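Local coordinates for putative sugar ABC transporter, substrate-binding protein (Clostridium phytofermentans, PDB 4WZZ), which binds L-rhamnose and probably serves as the substrate-binding component of a sugar ABC transporter, at residues Phe357-Glu360 and Pro361-Ala365; Ser227-Gln230 and Thr231-Ile234; Ser277-Ala280 and Asp281-Gly284. One frame throughout, in Å; residues are numbered along the deposited sequence.

Contact 1. Residues Phe357-Glu360 and Pro361-Ala365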
loop_
_atom_site.group_PDB
_atom_site.type_symbol
_atom_site.label_atom_id
_atom_site.label_comp_id
_atom_site.label_asym_id
_atom_site.label_seq_id
_atom_site.Cartn_x
_atom_site.Cartn_y
_atom_site.Cartn_z
ATOM N N PHE A 357 -5.073 10.288 3.145
ATOM C CA PHE A 357 -5.660 11.457 2.494
ATOM C C PHE A 357 -6.917 11.074 1.745
ATOM O O PHE A 357 -6.932 10.122 0.956
ATOM C CB PHE A 357 -4.628 12.071 1.533
ATOM C CG PHE A 357 -4.956 13.467 1.070
ATOM C CD1 PHE A 357 -4.561 14.567 1.810
ATOM C CD2 PHE A 357 -5.592 13.668 -0.139
ATOM C CE1 PHE A 357 -4.848 15.868 1.362
ATOM C CE2 PHE A 357 -5.884 14.959 -0.594
ATOM C CZ PHE A 357 -5.496 16.048 0.157
ATOM N N LYS A 358 -7.978 11.844 1.967
ATOM C CA LYS A 358 -9.261 11.592 1.321
ATOM C C LYS A 358 -9.357 12.318 -0.038
ATOM O O LYS A 358 -9.173 13.555 -0.104
ATOM C CB LYS A 358 -10.380 12.071 2.250
ATOM C CG LYS A 358 -11.772 11.932 1.708
ATOM C CD LYS A 358 -12.768 12.414 2.756
ATOM C CE LYS A 358 -14.198 12.395 2.233
ATOM N NZ LYS A 358 -15.176 12.988 3.232
ATOM N N PHE A 359 -9.624 11.545 -1.082
ATOM C CA PHE A 359 -9.856 12.047 -2.426
ATOM C C PHE A 359 -11.349 12.013 -2.708
ATOM O O PHE A 359 -11.996 10.976 -2.555
ATOM C CB PHE A 359 -9.063 11.227 -3.467
ATOM C CG PHE A 359 -7.568 11.324 -3.267
ATOM C CD1 PHE A 359 -6.893 12.473 -3.657
ATOM C CD2 PHE A 359 -6.866 10.313 -2.649
ATOM C CE1 PHE A 359 -5.543 12.590 -3.456
ATOM C CE2 PHE A 359 -5.517 10.416 -2.449
ATOM C CZ PHE A 359 -4.848 11.564 -2.838
ATOM N N GLU A 360 -11.887 13.156 -3.075
ATOM C CA GLU A 360 -13.325 13.299 -3.220
ATOM C C GLU A 360 -13.569 14.296 -4.347
ATOM O O GLU A 360 -12.641 14.892 -4.878
ATOM C CB GLU A 360 -13.919 13.788 -1.897
ATOM C CG GLU A 360 -13.261 15.047 -1.362
ATOM C CD GLU A 360 -13.933 15.556 -0.098
ATOM O OE1 GLU A 360 -15.173 15.716 -0.097
ATOM O OE2 GLU A 360 -13.215 15.797 0.887
ATOM N N PRO A 361 -14.839 14.493 -4.741
ATOM C CA PRO A 361 -15.099 15.409 -5.852
ATOM C C PRO A 361 -14.468 16.795 -5.705
ATOM O O PRO A 361 -14.057 17.429 -6.685
ATOM C CB PRO A 361 -16.633 15.514 -5.848
ATOM C CG PRO A 361 -17.072 14.145 -5.337
ATOM C CD PRO A 361 -16.033 13.736 -4.323
ATOM N N SER A 362 -14.382 17.286 -4.479
ATOM C CA SER A 362 -13.867 18.638 -4.282
ATOM C C SER A 362 -12.354 18.777 -4.503
ATOM O O SER A 362 -11.857 19.881 -4.577
ATOM C CB SER A 362 -14.252 19.154 -2.895
ATOM O OG SER A 362 -13.627 18.406 -1.869
ATOM N N ASN A 363 -11.616 17.667 -4.603
ATOM C CA ASN A 363 -10.163 17.756 -4.778
ATOM C C ASN A 363 -9.568 16.754 -5.746
ATOM O O ASN A 363 -8.369 16.719 -5.918
ATOM C CB ASN A 363 -9.409 17.634 -3.439
ATOM C CG ASN A 363 -9.507 16.242 -2.821
ATOM O OD1 ASN A 363 -9.973 15.299 -3.439
ATOM N ND2 ASN A 363 -9.002 16.114 -1.595
ATOM N N ILE A 364 -10.383 15.948 -6.408
ATOM C CA ILE A 364 -9.829 14.808 -7.151
ATOM C C ILE A 364 -9.042 15.244 -8.385
ATOM O O ILE A 364 -7.974 14.706 -8.652
ATOM C CB ILE A 364 -10.944 13.771 -7.509
ATOM C CG1 ILE A 364 -10.404 12.595 -8.333
ATOM C CG2 ILE A 364 -12.091 14.441 -8.283
ATOM C CD1 ILE A 364 -9.370 11.804 -7.635
ATOM N N ALA A 365 -9.536 16.232 -9.126
ATOM C CA ALA A 365 -8.935 16.539 -10.412
ATOM C C ALA A 365 -7.505 17.062 -10.253
ATOM O O ALA A 365 -6.609 16.688 -11.017
ATOM C CB ALA A 365 -9.805 17.521 -11.187
HETATM O O HOH W 1 -16.416 16.594 -2.374
#

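Contact 2. Residues Ser227-Gln230 and Thr231-Ile234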
loop_
_atom_site.group_PDB
_atom_site.type_symbol
_atom_site.label_atom_id
_atom_site.label_comp_id
_atom_site.label_asym_id
_atom_site.label_seq_id
_atom_site.Cartn_x
_atom_site.Cartn_y
_atom_site.Cartn_z
ATOM N N SER A 227 -9.124 -9.006 -10.924
ATOM C CA SER A 227 -9.918 -8.118 -10.087
ATOM C C SER A 227 -11.286 -7.821 -10.722
ATOM O O SER A 227 -12.295 -7.767 -10.024
ATOM C CB SER A 227 -9.169 -6.831 -9.793
ATOM O OG SER A 227 -8.028 -7.094 -9.015
ATOM N N CYS A 228 -11.327 -7.701 -12.044
ATOM C CA CYS A 228 -12.615 -7.575 -12.745
ATOM C C CYS A 228 -13.462 -8.817 -12.521
ATOM O O CYS A 228 -14.667 -8.724 -12.199
ATOM C CB CYS A 228 -12.424 -7.341 -14.252
ATOM S SG CYS A 228 -11.770 -5.698 -14.668
ATOM N N ASP A 229 -12.842 -9.984 -12.691
ATOM C CA ASP A 229 -13.554 -11.249 -12.529
ATOM C C ASP A 229 -14.113 -11.409 -11.115
ATOM O O ASP A 229 -15.243 -11.853 -10.931
ATOM C CB ASP A 229 -12.645 -12.437 -12.870
ATOM C CG ASP A 229 -12.266 -12.508 -14.368
ATOM O OD1 ASP A 229 -12.860 -11.801 -15.204
ATOM O OD2 ASP A 229 -11.354 -13.289 -14.703
ATOM N N GLN A 230 -13.333 -11.038 -10.109
ATOM C CA GLN A 230 -13.787 -11.135 -8.722
ATOM C C GLN A 230 -14.881 -10.120 -8.416
ATOM O O GLN A 230 -15.757 -10.392 -7.612
ATOM C CB GLN A 230 -12.624 -11.018 -7.737
ATOM C CG GLN A 230 -11.695 -12.222 -7.781
ATOM C CD GLN A 230 -12.411 -13.537 -7.546
ATOM O OE1 GLN A 230 -13.185 -13.684 -6.609
ATOM N NE2 GLN A 230 -12.176 -14.498 -8.433
ATOM N N THR A 231 -14.851 -8.954 -9.053
ATOM C CA THR A 231 -15.949 -8.006 -8.894
ATOM C C THR A 231 -17.241 -8.636 -9.403
ATOM O O THR A 231 -18.273 -8.528 -8.751
ATOM C CB THR A 231 -15.678 -6.660 -9.618
ATOM O OG1 THR A 231 -14.479 -6.090 -9.090
ATOM C CG2 THR A 231 -16.828 -5.673 -9.394
ATOM N N GLU A 232 -17.196 -9.286 -10.562
ATOM C CA GLU A 232 -18.387 -9.979 -11.088
ATOM C C GLU A 232 -18.842 -11.072 -10.127
ATOM O O GLU A 232 -20.041 -11.265 -9.923
ATOM C CB GLU A 232 -18.116 -10.583 -12.475
ATOM C CG GLU A 232 -17.908 -9.497 -13.529
ATOM C CD GLU A 232 -18.055 -9.998 -14.957
ATOM O OE1 GLU A 232 -17.060 -10.491 -15.520
ATOM O OE2 GLU A 232 -19.172 -9.899 -15.505
ATOM N N ALA A 233 -17.878 -11.765 -9.519
ATOM C CA ALA A 233 -18.193 -12.825 -8.560
ATOM C C ALA A 233 -18.879 -12.269 -7.323
ATOM O O ALA A 233 -19.813 -12.894 -6.802
ATOM C CB ALA A 233 -16.923 -13.579 -8.153
ATOM N N ILE A 234 -18.393 -11.123 -6.830
ATOM C CA ILE A 234 -19.032 -10.439 -5.711
ATOM C C ILE A 234 -20.510 -10.130 -6.042
ATOM O O ILE A 234 -21.430 -10.426 -5.261
ATOM C CB ILE A 234 -18.296 -9.140 -5.344
ATOM C CG1 ILE A 234 -16.946 -9.480 -4.697
ATOM C CG2 ILE A 234 -19.166 -8.272 -4.435
ATOM C CD1 ILE A 234 -16.014 -8.323 -4.606
HETATM O O HOH W 2 -14.711 -9.374 -15.682
#

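Contact 3. Residues Ser277-Ala280 and Asp281-Gly284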
loop_
_atom_site.group_PDB
_atom_site.type_symbol
_atom_site.label_atom_id
_atom_site.label_comp_id
_atom_site.label_asym_id
_atom_site.label_seq_id
_atom_site.Cartn_x
_atom_site.Cartn_y
_atom_site.Cartn_z
ATOM N N SER A 277 -5.187 9.476 -10.344
ATOM C CA SER A 277 -5.049 9.448 -11.806
ATOM C C SER A 277 -5.971 8.415 -12.474
ATOM O O SER A 277 -6.537 8.672 -13.537
ATOM C CB SER A 277 -3.596 9.176 -12.196
ATOM O OG SER A 277 -3.196 7.896 -11.724
ATOM N N GLU A 278 -6.113 7.250 -11.856
ATOM C CA GLU A 278 -6.955 6.179 -12.377
ATOM C C GLU A 278 -8.439 6.334 -12.018
ATOM O O GLU A 278 -9.327 5.908 -12.768
ATOM C CB GLU A 278 -6.454 4.838 -11.834
ATOM C CG GLU A 278 -5.104 4.445 -12.378
ATOM C CD GLU A 278 -4.721 3.028 -11.992
ATOM O OE1 GLU A 278 -4.836 2.670 -10.809
ATOM O OE2 GLU A 278 -4.290 2.275 -12.880
HETATM N N MSE A 279 -8.720 6.920 -10.862
HETATM C CA MSE A 279 -10.076 6.927 -10.357
HETATM C C MSE A 279 -10.830 8.210 -10.670
HETATM O O MSE A 279 -12.021 8.261 -10.447
HETATM C CB MSE A 279 -10.079 6.712 -8.847
HETATM C CG MSE A 279 -9.659 5.327 -8.434
HETATM SE SE MSE A 279 -10.962 4.018 -9.066
HETATM C CE MSE A 279 -12.514 4.617 -8.009
ATOM N N ALA A 280 -10.146 9.215 -11.203
ATOM C CA ALA A 280 -10.745 10.538 -11.401
ATOM C C ALA A 280 -12.125 10.486 -12.087
ATOM O O ALA A 280 -13.086 11.134 -11.653
ATOM C CB ALA A 280 -9.811 11.396 -12.197
ATOM N N ASP A 281 -12.236 9.706 -13.144
ATOM C CA ASP A 281 -13.484 9.712 -13.912
ATOM C C ASP A 281 -14.591 8.899 -13.244
ATOM O O ASP A 281 -15.744 8.938 -13.710
ATOM C CB ASP A 281 -13.249 9.198 -15.319
ATOM C CG ASP A 281 -12.256 10.046 -16.104
ATOM O OD1 ASP A 281 -12.030 11.231 -15.745
ATOM O OD2 ASP A 281 -11.708 9.517 -17.101
ATOM N N TYR A 282 -14.269 8.159 -12.176
ATOM C CA TYR A 282 -15.256 7.347 -11.482
ATOM C C TYR A 282 -15.729 7.961 -10.197
ATOM O O TYR A 282 -16.586 7.400 -9.514
ATOM C CB TYR A 282 -14.677 5.987 -11.143
ATOM C CG TYR A 282 -14.241 5.192 -12.319
ATOM C CD1 TYR A 282 -15.168 4.691 -13.226
ATOM C CD2 TYR A 282 -12.915 4.881 -12.507
ATOM C CE1 TYR A 282 -14.777 3.938 -14.286
ATOM C CE2 TYR A 282 -12.513 4.130 -13.565
ATOM C CZ TYR A 282 -13.441 3.647 -14.448
ATOM O OH TYR A 282 -13.022 2.879 -15.494
ATOM N N ILE A 283 -15.147 9.098 -9.841
ATOM C CA ILE A 283 -15.467 9.738 -8.586
ATOM C C ILE A 283 -16.508 10.821 -8.790
ATOM O O ILE A 283 -16.358 11.691 -9.652
ATOM C CB ILE A 283 -14.194 10.262 -7.911
ATOM C CG1 ILE A 283 -13.396 9.059 -7.389
ATOM C CG2 ILE A 283 -14.517 11.279 -6.816
ATOM C CD1 ILE A 283 -12.012 9.413 -6.876
ATOM N N GLY A 284 -17.566 10.747 -7.995
ATOM C CA GLY A 284 -18.674 11.687 -8.079
ATOM C C GLY A 284 -19.733 11.347 -7.051
ATOM O O GLY A 284 -19.884 10.191 -6.664
HETATM O O HOH W 3 -10.457 7.935 -14.334
#

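Contact 1. Residues Phe357-Glu360 and Pro361-Ala365
The amide of Asn-363 and the ring of Phe-357 approach from opposite directions with their planes only 15° apart, and ND2 of Asn-363 lies 3.5 Å from CE2 of Phe-357, placed obliquely to the ring. Between the two phenylalanines the geometry is asymmetric: CD2 of Phe-357 sits over one face of the Phe-359 ring, offset toward its rim, while CD1 of Phe-359 lies in plane at the edge of the Phe-357 ring. Trp-367 packs against both rings.

The Asn-363 amide grips the backbone at two points. ND2 of Asn-363 donates to O of Lys-358 at 3.0 Å, in the plane of both the amide and the acceptor carbonyl, with an N-H...O angle of 172°. OD1 of Asn-363 accepts from N of Glu-360 at 2.9 Å, the donor tilted from the carbonyl plane. A chi1 of 68° sets CG of Asn-363 between its backbone N and carbonyl carbon, turning the amide back toward the strand, and the two bonds fix its rotation. The stretch is a strand-to-helix connection: 357-359 pairs antiparallel with strand 294-296, and Asn-363 occupies the N-cap position before helix 364-368, although its side chain makes no capping bond.

N of Asn-363 closes the turn by bonding to O of Glu-360 at 3.0 Å. CD1 of Ile-364 reaches CB of Phe-359 at 4.2 Å. A water bridges OE1 of Glu-360 to N of Ser-362.

Contact 2. Residues Ser227-Gln230 and Thr231-Ile234
Ser-227 and Thr-231 meet one helical turn apart in helix 224-237, which packs against helix 249-261 and strands 179-185 and 212-219 in an alpha/beta lobe of the periplasmic binding protein fold. Successive i to i+4 backbone bonds define the alpha-helix, from Thr-231 N to Ser-227 O at 3.0 Å through Ile-234 N to Gln-230 O at 2.8 Å.

One side-chain bond supplements them. OG1 of Thr-231 donates to O of Ser-227 at 2.9 Å, from the face of that carbonyl plane opposite to the one used by the backbone N. The oxygen is thus held by two donors. With chi1 at -59°, OG1 stands beside the backbone N and is directed back along the helix toward this acceptor.

In van der Waals contact, the Ile-234 side chain touches Ala-182, Leu-184 and Tyr-218.

The charged groups lie on an exposed flank. OE2 of Glu-232 forms a salt bridge with Lys-262, and OD1 of Asp-229 accepts from Gln-225, so each acid has a polar partner outside the two segments. Their like charges approach to 4.4 Å between OD1 of Asp-229 and OE1 of Glu-232, and one water donates to both oxygens.

Contact 3. Residues Ser277-Ala280 and Asp281-Gly284
Tyr-282 N bonds to O of Met-279 at 2.8 Å with an N-H...O angle of 152°, an i to i+3 closure in which the donor stands 46° out of the carbonyl plane, and a weak bond from Ile-283 N to O of Ala-280 at 3.4 Å repeats the spacing. This is the short 3-10 turn that follows helix 276-279 and leads into the loop before strand 294-296.

Met-279, present as selenomethionine, meets both Tyr-282 and Ile-283. Its chain bends at both chi2 (-65°) and chi3, folding back beside Tyr-282, and the two side chains cross at about a right angle. The result is an oblique Met-aromatic contact: SE of Met-279 lies 5.2 Å from the centroid of the Tyr-282 ring, with CD2 as its nearest ring atom. The terminal CE of Met-279 instead touches CB of Tyr-282 at 4.0 Å. A separate apolar contact comes from Ile-283, whose CD1 meets CB of Met-279 at 3.9 Å.

At its edge, the Tyr-282 ring meets O of Glu-278, which lies near the ring plane and 3.7 Å from CE2 of Tyr-282. A water donates to that oxygen and accepts from N of Asp-281, bridging the two across the start of the 3-10 turn. Beyond the turn, Tyr-282 packs on Ala-256 and Gln-260 of helix 249-261, whereas Ala-280 and Ile-283 touch Ile-364 of helix 364-368.

The backbone oxygens of Glu-278 and Met-279 are hydrogen-bonded while also lying against side-chain carbons, and the buried selenomethionine and isoleucine side chains pack mainly by van der Waals contact. The ring edge, which carries partial positive charge on its hydrogens, probably finds the Glu-278 carbonyl oxygen an electrostatically favourable neighbour.

Along the chain the order is contact 2, contact 3, contact 1. Contacts 1 and 3 are neighbours, with centres about 9 Å apart, and they touch: CD1 of Ile-364 lies 3.6 Å from CD1 of Ile-283, and CD of Pro-361 packs on CG2 of the same isoleucine. Contact 2 stands apart, its centre about 19 Å from that of contact 3 and about 26 Å from that of contact 1. Helix 249-261 is touched by side chains of both contact 2 and contact 3. These two belong to the lobe built around the four-stranded parallel sheet, one of two lobes flanking the bound rhamnose, and contact 1, with the C-terminal strand 357-359 and helix 364-368, joins it through its packing on contact 3.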